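Local coordinates for protein ribokinase RBSK (Mycobacterium tuberculosis, PDB 3GO6) that probably phosphorylates D-ribose at its O-5 with ATP and a divalent metal ion, giving D-ribose 5-phosphate, as a homodimeric ribokinase of the PfkB family, at residues 34-39 / 44-49; 112-117 / 122-127; 149-154 / 184-189; 172-177 / 204-209; 279-284 / 291-296. All coordinates share one frame; numbering follows the deposited sequence.

Interaction 1: residues 34-39 / 44-49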
# COMPACT_ATOMS: atom_id res chain seq x y z
N PHE A 34 5.76 -1.16 -4.52
CA PHE A 34 6.21 0.22 -4.61
C PHE A 34 7.72 0.22 -4.88
O PHE A 34 8.48 -0.50 -4.21
CB PHE A 34 6.01 0.96 -3.29
CG PHE A 34 4.56 1.14 -2.88
CD1 PHE A 34 3.94 2.38 -3.01
CD2 PHE A 34 3.84 0.10 -2.30
CE1 PHE A 34 2.60 2.59 -2.60
CE2 PHE A 34 2.50 0.28 -1.89
CZ PHE A 34 1.88 1.52 -2.05
N VAL A 35 8.15 1.03 -5.84
CA VAL A 35 9.59 1.22 -6.06
C VAL A 35 9.99 2.56 -5.47
O VAL A 35 9.33 3.59 -5.72
CB VAL A 35 9.96 1.11 -7.56
CG1 VAL A 35 11.45 1.51 -7.79
CG2 VAL A 35 9.72 -0.30 -8.06
N VAL A 36 11.05 2.54 -4.65
CA VAL A 36 11.59 3.73 -3.99
C VAL A 36 13.11 3.83 -4.23
O VAL A 36 13.74 2.87 -4.70
CB VAL A 36 11.35 3.69 -2.45
CG1 VAL A 36 9.83 3.71 -2.13
CG2 VAL A 36 12.01 2.47 -1.81
N ASP A 37 13.70 4.97 -3.92
CA ASP A 37 15.17 5.06 -3.90
C ASP A 37 15.72 4.35 -2.66
O ASP A 37 16.52 3.43 -2.76
CB ASP A 37 15.64 6.51 -3.95
CG ASP A 37 17.15 6.61 -4.00
OD1 ASP A 37 17.76 6.04 -4.95
OD2 ASP A 37 17.73 7.23 -3.08
N ALA A 38 15.23 4.76 -1.49
CA ALA A 38 15.60 4.15 -0.22
C ALA A 38 14.36 3.67 0.55
O ALA A 38 13.32 4.34 0.54
CB ALA A 38 16.37 5.16 0.63
N LEU A 39 14.47 2.54 1.24
CA LEU A 39 13.39 2.09 2.12
C LEU A 39 13.09 3.16 3.18
O LEU A 39 14.02 3.75 3.75
CB LEU A 39 13.75 0.76 2.80
CG LEU A 39 14.07 -0.41 1.88
CD1 LEU A 39 14.66 -1.57 2.67
CD2 LEU A 39 12.82 -0.90 1.10
N GLU A 44 9.37 8.56 8.78
CA GLU A 44 9.58 9.20 7.49
C GLU A 44 8.34 9.18 6.58
O GLU A 44 7.49 8.28 6.68
CB GLU A 44 10.72 8.48 6.78
CG GLU A 44 11.63 9.38 6.01
CD GLU A 44 12.71 8.63 5.23
OE1 GLU A 44 13.13 7.52 5.63
OE2 GLU A 44 13.13 9.20 4.18
N THR A 45 8.24 10.15 5.68
CA THR A 45 7.26 10.11 4.59
C THR A 45 8.01 10.01 3.28
O THR A 45 8.87 10.84 3.00
CB THR A 45 6.33 11.33 4.59
OG1 THR A 45 5.66 11.40 5.85
CG2 THR A 45 5.29 11.22 3.48
N VAL A 46 7.71 8.99 2.49
CA VAL A 46 8.44 8.73 1.27
C VAL A 46 7.50 8.70 0.08
O VAL A 46 6.39 8.15 0.15
CB VAL A 46 9.23 7.40 1.38
CG1 VAL A 46 9.84 7.00 0.04
CG2 VAL A 46 10.31 7.51 2.46
N LEU A 47 7.94 9.33 -1.01
CA LEU A 47 7.21 9.29 -2.27
C LEU A 47 7.76 8.20 -3.17
O LEU A 47 8.94 8.23 -3.57
CB LEU A 47 7.26 10.66 -2.97
CG LEU A 47 6.54 10.83 -4.31
CD1 LEU A 47 5.05 10.43 -4.25
CD2 LEU A 47 6.69 12.28 -4.76
N ALA A 48 6.91 7.21 -3.48
CA ALA A 48 7.30 6.10 -4.36
C ALA A 48 7.39 6.53 -5.80
O ALA A 48 6.65 7.40 -6.25
CB ALA A 48 6.32 4.95 -4.25
N ALA A 49 8.29 5.88 -6.54
CA ALA A 49 8.47 6.12 -7.96
C ALA A 49 7.37 5.47 -8.81
O ALA A 49 6.98 5.99 -9.86
CB ALA A 49 9.85 5.60 -8.40
O HOH W 1 11.56 7.18 -3.33
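F34, V35 and V36 meet A48, A49 and V46 in the lid of this ribokinase, the small sheet that in ribokinases closes over the sugar and, in this homodimer, takes part in the subunit interface. Strand 29-35 runs out here, and the chain turns back through 45-47 toward strand 50-56. The F34 ring reaches A48 with its rim: CD1 lies 3.7 Å from A48 CB, and that methyl sits near the plane of the ring. F34 CG is anti to the carbonyl carbon (chi1 -65°), which swings the ring off the strand toward A48. A methyl suits this place because a small group can meet the rim of a large aromatic ring closely. V36 uses a single branch. Its CG1 packs 3.9 Å from V46 CG1 and also lies near A48, while the V36 and V46 side chains cross at about a right angle; compact beta-branched residues fit such a crossing in extended chain. V35 joins the contact mainly through its backbone oxygen; its CG1 only comes to 4.4 Å from A49 CB. One water bridges the two segments farther along, accepting from D37 N and donating to L47 O, where the backbones are too far apart to bond directly. E44, at the mouth of the turn, forms a salt bridge with R41. On the dimer side T45, V46 and L47 form a parallel ladder with a strand of the second subunit. The direct backbone link is A49 N to V35 O, a short hydrogen bond of 2.6 Å, the amide meeting the carbonyl almost head-on (C=O...N angle 170°).

Interaction 2: residues 112-117 / 122-127. With RIB (alpha-D-ribofuranose), chain C.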
# COMPACT_ATOMS: atom_id res chain seq x y z
N ALA A 112 -0.74 -7.44 0.72
CA ALA A 112 0.67 -7.25 1.09
C ALA A 112 1.28 -6.01 0.47
O ALA A 112 0.92 -5.63 -0.65
CB ALA A 112 1.49 -8.46 0.72
N ILE A 113 2.20 -5.38 1.20
CA ILE A 113 2.94 -4.22 0.70
C ILE A 113 4.38 -4.68 0.46
O ILE A 113 5.04 -5.16 1.39
CB ILE A 113 2.98 -3.03 1.72
CG1 ILE A 113 1.57 -2.66 2.21
CG2 ILE A 113 3.71 -1.80 1.12
CD1 ILE A 113 0.59 -2.34 1.07
N ILE A 114 4.84 -4.53 -0.77
CA ILE A 114 6.22 -4.87 -1.12
C ILE A 114 6.91 -3.56 -1.49
O ILE A 114 6.42 -2.81 -2.34
CB ILE A 114 6.30 -5.82 -2.33
CG1 ILE A 114 5.23 -6.94 -2.31
CG2 ILE A 114 7.77 -6.29 -2.56
CD1 ILE A 114 5.41 -7.91 -1.31
N VAL A 115 8.05 -3.27 -0.86
CA VAL A 115 8.79 -2.06 -1.21
C VAL A 115 10.18 -2.48 -1.72
O VAL A 115 10.86 -3.28 -1.08
CB VAL A 115 8.92 -1.12 0.00
CG1 VAL A 115 9.52 0.25 -0.44
CG2 VAL A 115 7.56 -0.91 0.66
N VAL A 116 10.57 -1.96 -2.88
CA VAL A 116 11.80 -2.40 -3.56
C VAL A 116 12.64 -1.13 -3.73
O VAL A 116 12.15 -0.13 -4.26
CB VAL A 116 11.51 -3.06 -4.94
CG1 VAL A 116 12.81 -3.49 -5.66
CG2 VAL A 116 10.56 -4.25 -4.74
N ASP A 117 13.88 -1.18 -3.23
CA ASP A 117 14.76 0.00 -3.25
C ASP A 117 15.78 -0.04 -4.41
O ASP A 117 15.76 -0.94 -5.26
CB ASP A 117 15.43 0.25 -1.87
CG ASP A 117 16.54 -0.78 -1.51
OD1 ASP A 117 17.10 -1.46 -2.40
OD2 ASP A 117 16.87 -0.89 -0.31
N ASN A 122 14.29 -5.72 -0.89
CA ASN A 122 12.84 -5.58 -0.71
C ASN A 122 12.43 -5.79 0.75
O ASN A 122 13.15 -6.47 1.50
CB ASN A 122 12.08 -6.56 -1.63
CG ASN A 122 12.08 -8.00 -1.11
OD1 ASN A 122 11.19 -8.39 -0.35
ND2 ASN A 122 13.07 -8.80 -1.52
N THR A 123 11.31 -5.19 1.15
CA THR A 123 10.65 -5.52 2.42
C THR A 123 9.23 -5.94 2.10
O THR A 123 8.66 -5.51 1.08
CB THR A 123 10.57 -4.33 3.42
OG1 THR A 123 9.75 -3.27 2.90
CG2 THR A 123 11.98 -3.77 3.77
N VAL A 124 8.67 -6.78 2.96
CA VAL A 124 7.30 -7.26 2.75
C VAL A 124 6.51 -7.10 4.04
O VAL A 124 6.98 -7.50 5.12
CB VAL A 124 7.29 -8.74 2.27
CG1 VAL A 124 5.84 -9.33 2.20
CG2 VAL A 124 7.98 -8.89 0.92
N LEU A 125 5.31 -6.50 3.94
CA LEU A 125 4.41 -6.34 5.07
C LEU A 125 3.04 -6.90 4.66
O LEU A 125 2.49 -6.48 3.63
CB LEU A 125 4.24 -4.85 5.40
CG LEU A 125 3.20 -4.44 6.43
CD1 LEU A 125 3.52 -5.02 7.78
CD2 LEU A 125 3.05 -2.91 6.52
N VAL A 126 2.48 -7.78 5.49
CA VAL A 126 1.28 -8.54 5.10
C VAL A 126 0.17 -8.34 6.11
O VAL A 126 0.38 -8.52 7.31
CB VAL A 126 1.57 -10.07 5.01
CG1 VAL A 126 0.31 -10.84 4.60
CG2 VAL A 126 2.73 -10.36 4.03
N ALA A 127 -1.01 -7.97 5.63
CA ALA A 127 -2.20 -8.04 6.47
C ALA A 127 -2.91 -9.29 5.95
O ALA A 127 -3.47 -9.28 4.85
CB ALA A 127 -3.05 -6.81 6.26
O5 RIB C . 7.50 -13.53 -0.82
C5 RIB C . 6.75 -12.41 -1.34
C4 RIB C . 5.27 -12.57 -0.95
O4 RIB C . 5.16 -12.36 0.47
C3 RIB C . 4.36 -11.52 -1.57
O3 RIB C . 3.67 -11.96 -2.76
C2 RIB C . 3.42 -11.13 -0.44
O2 RIB C . 2.06 -11.41 -0.77
C1 RIB C . 3.87 -11.88 0.81
O1 RIB C . 3.03 -13.01 1.09
O HOH W 2 6.96 -3.64 3.04
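I113 and L125 form a hydrogen-bonded pair in the antiparallel hairpin of strands 110-116 and 122-127, and V115 and T123 form the next. Each pair exchanges two bonds: I113 N gives to L125 O at 2.7 Å and L125 N to I113 O at 2.9 Å, while both bonds between V115 and T123 measure 3.0 Å. The donor V115 N is tilted 18° from the carbonyl plane of T123; the other three lie in plane. I113 O has a further donor, a water that also hydrogen-bonds T123 OG1 at 2.8 Å, giving the buried hydroxyl a polar partner. N122 ND2 is held by T243 OG1, a residue of the nucleotide site. On the outer edges, A112, I114 and V116 bond through their backbones to M30, L32 and F34 of strand 29-35, and V124, L125 and V126 form a parallel ladder with a strand of the second subunit.

The face carrying A112, I114, V124 and V126 looks at ribose. I114 and V124 lie side by side, with CD1 of I114 3.5 Å from CG2 of V124, and V124 CG1 comes to 3.5 Å from sugar C1. A112, with its small methyl, allows the sugar O2 to approach CB to 3.4 Å. With its backbone engaged on both edges, this hairpin offers ribose an apolar wall, and recognition of the sugar hydroxyls falls to polar residues such as D31, N61 and D248.

Interaction 3: residues 149-154 / 184-189. With RIB (alpha-D-ribofuranose), chain C.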
# COMPACT_ATOMS: atom_id res chain seq x y z
N THR A 149 4.42 -25.72 2.60
CA THR A 149 3.62 -24.81 3.41
C THR A 149 4.49 -23.66 3.95
O THR A 149 5.71 -23.76 3.93
CB THR A 149 2.86 -25.58 4.53
OG1 THR A 149 1.81 -24.77 5.06
CG2 THR A 149 3.79 -26.00 5.65
N GLN A 150 3.85 -22.56 4.35
CA GLN A 150 4.53 -21.40 4.94
C GLN A 150 3.67 -20.90 6.09
O GLN A 150 2.66 -21.53 6.41
CB GLN A 150 4.78 -20.24 3.94
CG GLN A 150 4.95 -20.67 2.47
CD GLN A 150 3.61 -21.10 1.84
OE1 GLN A 150 2.55 -20.61 2.24
NE2 GLN A 150 3.66 -22.01 0.88
N LEU A 151 4.07 -19.79 6.71
CA LEU A 151 3.54 -19.44 8.01
C LEU A 151 2.71 -18.16 8.07
O LEU A 151 2.52 -17.60 9.16
CB LEU A 151 4.68 -19.43 9.05
CG LEU A 151 5.67 -20.62 9.07
CD1 LEU A 151 6.75 -20.43 10.13
CD2 LEU A 151 4.95 -21.95 9.29
N GLU A 152 2.17 -17.70 6.93
CA GLU A 152 1.20 -16.59 6.97
C GLU A 152 -0.20 -17.08 7.35
O GLU A 152 -1.01 -16.31 7.89
CB GLU A 152 1.15 -15.82 5.65
CG GLU A 152 2.50 -15.24 5.17
CD GLU A 152 2.36 -14.41 3.87
OE1 GLU A 152 1.27 -14.44 3.23
OE2 GLU A 152 3.33 -13.72 3.51
N ILE A 153 -0.48 -18.34 7.05
CA ILE A 153 -1.68 -19.01 7.52
C ILE A 153 -1.44 -19.46 9.00
O ILE A 153 -0.29 -19.43 9.46
CB ILE A 153 -1.97 -20.25 6.64
CG1 ILE A 153 -0.76 -21.23 6.65
CG2 ILE A 153 -2.30 -19.80 5.20
CD1 ILE A 153 -1.05 -22.62 6.06
N PRO A 154 -2.50 -19.87 9.73
CA PRO A 154 -2.29 -20.37 11.10
C PRO A 154 -1.27 -21.51 11.14
O PRO A 154 -1.34 -22.43 10.32
CB PRO A 154 -3.68 -20.89 11.49
CG PRO A 154 -4.64 -20.02 10.67
CD PRO A 154 -3.93 -19.88 9.34
N SER A 184 4.52 -22.82 20.21
CA SER A 184 4.14 -24.19 20.55
C SER A 184 3.80 -25.02 19.30
O SER A 184 4.26 -26.16 19.15
CB SER A 184 2.96 -24.19 21.54
OG SER A 184 2.52 -25.52 21.81
N SER A 185 2.98 -24.45 18.41
CA SER A 185 2.69 -25.08 17.11
C SER A 185 3.95 -25.22 16.26
O SER A 185 4.11 -26.20 15.54
CB SER A 185 1.68 -24.24 16.33
OG SER A 185 0.43 -24.18 16.99
N LEU A 186 4.83 -24.22 16.34
CA LEU A 186 6.09 -24.24 15.60
C LEU A 186 6.95 -25.40 16.05
O LEU A 186 7.59 -26.05 15.23
CB LEU A 186 6.88 -22.94 15.79
CG LEU A 186 6.50 -21.68 15.02
CD1 LEU A 186 7.41 -20.52 15.45
CD2 LEU A 186 6.55 -21.88 13.50
N GLN A 187 7.00 -25.63 17.36
CA GLN A 187 7.80 -26.74 17.89
C GLN A 187 7.27 -28.08 17.41
O GLN A 187 8.06 -28.95 17.05
CB GLN A 187 7.88 -26.67 19.42
CG GLN A 187 8.77 -25.54 19.90
CD GLN A 187 8.49 -25.15 21.34
OE1 GLN A 187 7.48 -25.55 21.92
NE2 GLN A 187 9.38 -24.36 21.91
N ASP A 188 5.95 -28.23 17.36
CA ASP A 188 5.32 -29.44 16.84
C ASP A 188 5.57 -29.61 15.35
O ASP A 188 5.82 -30.71 14.89
CB ASP A 188 3.81 -29.45 17.13
CG ASP A 188 3.49 -29.60 18.62
OD1 ASP A 188 4.40 -29.95 19.40
OD2 ASP A 188 2.32 -29.36 19.01
N LEU A 189 5.50 -28.51 14.59
CA LEU A 189 5.81 -28.58 13.16
C LEU A 189 7.29 -28.90 12.93
O LEU A 189 7.62 -29.73 12.09
CB LEU A 189 5.39 -27.29 12.43
CG LEU A 189 5.50 -27.23 10.89
CD1 LEU A 189 4.86 -28.42 10.21
CD2 LEU A 189 4.90 -25.93 10.39
O5 RIB C . 7.50 -13.53 -0.82
C5 RIB C . 6.75 -12.41 -1.34
C4 RIB C . 5.27 -12.57 -0.95
O4 RIB C . 5.16 -12.36 0.47
C3 RIB C . 4.36 -11.52 -1.57
O3 RIB C . 3.67 -11.96 -2.76
C2 RIB C . 3.42 -11.13 -0.44
O2 RIB C . 2.06 -11.41 -0.77
C1 RIB C . 3.87 -11.88 0.81
O1 RIB C . 3.03 -13.01 1.09
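The loop that follows strand 146-149 in the large sheet lines the ribose pocket on one side and, through L151, packs on helix 183-192 on the other. L151 divides its two methyl branches between two leucines of that helix: CD1 lies 3.7 Å from L186 CD2, and CD2 lies 4.1 Å from L189 CD2. The L151 side chain is oblique to both partners. L189 reaches the loop because its CG stands anti to the backbone N (chi1 -174°). Branched, flexible leucines suit this buried, wholly apolar meeting, where each touches through a terminal methyl.

The next residue serves the sugar. E152 has an extended chain beyond CG, and its OE2 accepts a short 2.5 Å hydrogen bond from ribose O1. Its other oxygen, OE1, is bonded by S27 and N29, so both oxygens of the carboxylate are engaged and its orientation is fixed; N29 also binds ribose directly.

T149, at the end of its strand, pairs through its backbone with M173 and N175 of strand 171-175. V174 of that strand touches both L151 and L189, while A162 of helix 155-167 packs on L189 and W206 on L186.

Interaction 4: residues 172-177 / 204-209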
# COMPACT_ATOMS: atom_id res chain seq x y z
N VAL A 172 7.33 -33.44 3.87
CA VAL A 172 6.89 -32.23 4.55
C VAL A 172 7.95 -31.13 4.37
O VAL A 172 9.05 -31.22 4.91
CB VAL A 172 6.58 -32.46 6.05
CG1 VAL A 172 6.21 -31.15 6.71
CG2 VAL A 172 5.44 -33.48 6.22
N MET A 173 7.60 -30.11 3.60
CA MET A 173 8.51 -29.01 3.29
C MET A 173 7.91 -27.69 3.77
O MET A 173 6.80 -27.32 3.36
CB MET A 173 8.78 -29.00 1.77
CG MET A 173 9.82 -27.95 1.30
SD MET A 173 10.13 -28.01 -0.49
CE MET A 173 11.10 -29.51 -0.62
N VAL A 174 8.62 -27.01 4.66
CA VAL A 174 8.12 -25.80 5.29
C VAL A 174 9.02 -24.63 4.94
O VAL A 174 10.24 -24.68 5.14
CB VAL A 174 8.02 -25.95 6.84
CG1 VAL A 174 7.51 -24.65 7.51
CG2 VAL A 174 7.12 -27.13 7.20
N ASN A 175 8.42 -23.59 4.38
CA ASN A 175 9.11 -22.31 4.27
C ASN A 175 8.85 -21.58 5.57
O ASN A 175 7.73 -21.11 5.82
CB ASN A 175 8.61 -21.52 3.06
CG ASN A 175 9.27 -20.17 2.92
OD1 ASN A 175 10.42 -19.96 3.35
ND2 ASN A 175 8.55 -19.24 2.33
N ALA A 176 9.87 -21.51 6.43
CA ALA A 176 9.72 -20.94 7.78
C ALA A 176 9.68 -19.41 7.76
O ALA A 176 10.55 -18.75 8.32
CB ALA A 176 10.86 -21.45 8.71
N SER A 177 8.65 -18.86 7.12
CA SER A 177 8.53 -17.42 6.93
C SER A 177 7.03 -17.08 6.98
O SER A 177 6.23 -17.79 6.37
CB SER A 177 9.13 -17.05 5.57
OG SER A 177 9.10 -15.66 5.31
N ASN A 204 17.40 -18.92 12.18
CA ASN A 204 17.71 -18.71 13.60
C ASN A 204 16.48 -18.83 14.49
O ASN A 204 16.57 -19.32 15.61
CB ASN A 204 18.32 -17.31 13.83
CG ASN A 204 19.72 -17.16 13.26
OD1 ASN A 204 20.42 -18.15 13.02
ND2 ASN A 204 20.14 -15.90 13.04
N ASP A 205 15.32 -18.37 14.00
CA ASP A 205 14.09 -18.39 14.78
C ASP A 205 13.41 -19.75 14.85
O ASP A 205 12.60 -19.98 15.75
CB ASP A 205 13.09 -17.35 14.25
CG ASP A 205 11.98 -17.04 15.25
OD1 ASP A 205 12.28 -16.46 16.32
OD2 ASP A 205 10.80 -17.39 14.97
N TRP A 206 13.71 -20.63 13.90
CA TRP A 206 13.05 -21.93 13.81
C TRP A 206 13.44 -22.84 15.01
O TRP A 206 14.62 -22.88 15.37
CB TRP A 206 13.42 -22.59 12.49
CG TRP A 206 12.67 -23.85 12.16
CD1 TRP A 206 13.17 -25.11 12.08
CD2 TRP A 206 11.27 -23.95 11.82
NE1 TRP A 206 12.17 -26.00 11.73
CE2 TRP A 206 11.00 -25.31 11.56
CE3 TRP A 206 10.23 -23.02 11.71
CZ2 TRP A 206 9.73 -25.77 11.19
CZ3 TRP A 206 8.96 -23.48 11.36
CH2 TRP A 206 8.72 -24.84 11.10
N PRO A 207 12.47 -23.52 15.62
CA PRO A 207 12.72 -24.26 16.89
C PRO A 207 13.81 -25.35 16.92
O PRO A 207 14.58 -25.40 17.88
CB PRO A 207 11.35 -24.86 17.22
CG PRO A 207 10.36 -23.93 16.53
CD PRO A 207 11.05 -23.62 15.23
N SER A 208 13.86 -26.22 15.91
CA SER A 208 14.78 -27.36 15.94
C SER A 208 15.04 -27.80 14.51
O SER A 208 14.16 -27.61 13.67
CB SER A 208 14.17 -28.53 16.75
OG SER A 208 12.98 -29.03 16.14
N PRO A 209 16.23 -28.39 14.24
CA PRO A 209 16.60 -28.68 12.86
C PRO A 209 15.80 -29.81 12.24
O PRO A 209 15.49 -30.80 12.93
CB PRO A 209 18.09 -29.06 12.94
CG PRO A 209 18.41 -29.21 14.36
CD PRO A 209 17.26 -28.82 15.20
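W206 has its CG anti to the backbone N (chi1 -171°), and its second torsion of -113° turns the indole so that the six-membered ring meets strand 171-175. V174 has CG1 opposite its own N (chi1 179°), which sends that branch to the ring. The two side chains cross at about a right angle, and V174 CG1 ends 3.8 Å from W206 CH2. A176 arrives at another part of the same ring: A176 CB lies 3.4 Å from W206 CE3 and 3.8 Å from W206 CZ3. Both aliphatic groups approach the indole obliquely. No hydrogen bond joins the segments, and the contact is apolar throughout.

The residue types fit their places. Valine is at home in a strand and presents a compact branch; alanine, with one methyl, lets the backbone come near a broad ring. A176 is also the centre of an inverse gamma turn, closed by a 2.8 Å hydrogen bond from S177 N to N175 O, which bends the chain just as the strand ends. Tryptophan bridges from the end of helix 200-205 to the strand with its long flat side chain. The next residue packs on the indole too: P207 CD stands 3.3 Å above one face, offset toward the rim.

W206 is the first residue to leave helix 200-205. Its indole is packed by L186 and A190 of helix 183-192, by V196 of strand 195-199 and by L151 of the loop after strand 146-149. It lies between the parallel strands and helix 183-192, the helix of the beta-alpha-beta crossover from 171-175 to 195-199.

Interaction 5: residues 279-284 / 291-296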
# COMPACT_ATOMS: atom_id res chain seq x y z
N GLY A 279 15.77 -19.11 -8.56
CA GLY A 279 15.79 -17.94 -7.69
C GLY A 279 16.57 -16.78 -8.28
O GLY A 279 16.12 -15.63 -8.23
N ALA A 280 17.72 -17.09 -8.87
CA ALA A 280 18.55 -16.06 -9.52
C ALA A 280 17.81 -15.42 -10.70
O ALA A 280 17.72 -14.18 -10.80
CB ALA A 280 19.88 -16.67 -9.98
N LEU A 281 17.25 -16.26 -11.57
CA LEU A 281 16.44 -15.83 -12.71
C LEU A 281 15.26 -14.96 -12.27
O LEU A 281 14.88 -14.00 -12.97
CB LEU A 281 15.90 -17.05 -13.47
CG LEU A 281 16.88 -17.92 -14.26
CD1 LEU A 281 16.14 -19.04 -14.96
CD2 LEU A 281 17.70 -17.09 -15.27
N ALA A 282 14.68 -15.31 -11.13
CA ALA A 282 13.54 -14.58 -10.58
C ALA A 282 13.92 -13.14 -10.22
O ALA A 282 13.08 -12.25 -10.27
CB ALA A 282 12.97 -15.33 -9.37
N THR A 283 15.19 -12.89 -9.90
CA THR A 283 15.63 -11.53 -9.56
C THR A 283 15.84 -10.63 -10.79
O THR A 283 16.08 -9.43 -10.65
CB THR A 283 16.93 -11.54 -8.71
OG1 THR A 283 18.03 -11.96 -9.54
CG2 THR A 283 16.77 -12.49 -7.51
N LEU A 284 15.74 -11.20 -11.98
CA LEU A 284 15.95 -10.44 -13.20
C LEU A 284 14.69 -9.69 -13.66
O LEU A 284 14.76 -8.86 -14.58
CB LEU A 284 16.40 -11.38 -14.32
CG LEU A 284 17.76 -12.05 -14.17
CD1 LEU A 284 17.93 -13.08 -15.28
CD2 LEU A 284 18.88 -11.03 -14.26
N CYS A 291 7.25 -13.74 -11.55
CA CYS A 291 8.67 -13.81 -11.93
C CYS A 291 9.28 -15.22 -12.03
O CYS A 291 10.49 -15.35 -12.31
CB CYS A 291 9.50 -12.95 -10.97
SG CYS A 291 9.47 -13.52 -9.24
N ALA A 292 8.48 -16.26 -11.81
CA ALA A 292 9.00 -17.63 -11.85
C ALA A 292 9.32 -18.07 -13.29
O ALA A 292 8.50 -17.91 -14.19
CB ALA A 292 8.02 -18.59 -11.20
N PRO A 293 10.53 -18.62 -13.52
CA PRO A 293 10.91 -19.03 -14.85
C PRO A 293 10.30 -20.38 -15.24
O PRO A 293 9.93 -21.20 -14.38
CB PRO A 293 12.43 -19.16 -14.74
CG PRO A 293 12.64 -19.63 -13.35
CD PRO A 293 11.62 -18.85 -12.54
N ALA A 294 10.21 -20.61 -16.55
CA ALA A 294 9.76 -21.91 -17.06
C ALA A 294 10.86 -22.95 -16.85
O ALA A 294 12.04 -22.60 -16.69
CB ALA A 294 9.37 -21.80 -18.55
N ALA A 295 10.48 -24.23 -16.84
CA ALA A 295 11.44 -25.30 -16.62
C ALA A 295 12.61 -25.22 -17.61
O ALA A 295 13.77 -25.44 -17.23
CB ALA A 295 10.75 -26.66 -16.72
N ALA A 296 12.30 -24.91 -18.87
CA ALA A 296 13.33 -24.83 -19.91
C ALA A 296 14.33 -23.70 -19.65
O ALA A 296 15.51 -23.84 -19.97
CB ALA A 296 12.70 -24.70 -21.27
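A282 and C291 bring the two backbones nearest, with their CA atoms 5.1 Å apart, where helix 265-282 and the residues after it meet the extended chain that leads into helix 295-303. A282 CA points its hydrogen at C291 O across 3.6 Å, a CA-H...O contact with an angle of 150° at the hydrogen; no conventional hydrogen bond crosses. A294 takes the N-cap position of the following helix.

Within 279-284, A280 O accepts from T283 N and also from T283 OG1 at 2.6 Å, the hydroxyl lying in the carbonyl plane on a lone pair. Threonine suits this place because its hydroxyl can fold back onto the carbonyl of A280.

Across the contact, L281 CD1 rests 3.7 Å from P293 CB, the two side chains meeting at a slant; the proline ring offers a rigid apolar surface to the flexible leucine. The C291 sulfur stands between the backbone N and carbonyl carbon (chi1 64°), and SG comes to 3.9 Å from A282 CB. A small alanine here lets the cysteine segment lie close to the helix. V249 of helix 246-257 touches A282, C291 and P293.

A282 belongs to the metal site with D242, A244, V285 and G287, where a magnesium ion is bound. The same residues are predicted to hold potassium, consistent with the monovalent-cation site known beside the active centre of ribokinases.

Interactions 1 and 2 both build the lid: strands 29-35 and 110-116 are neighbours in one sheet, joined by backbone hydrogen bonds of F34, and both contacts touch the second subunit. Interaction 1 is only partly buried and mixes a backbone bond, a water and small apolar contacts, whereas interaction 2 is buried and rich in backbone bonds. Interactions 3 and 4 lie in the core of the large domain, meet through L186 and W206, and rely on apolar packing alone between their segments. Interaction 5, on the opposite side of the chain's centre from these two, is partly buried and borders the metal. Ribose is shared by interactions 2 and 3, which touch at V126 and E152.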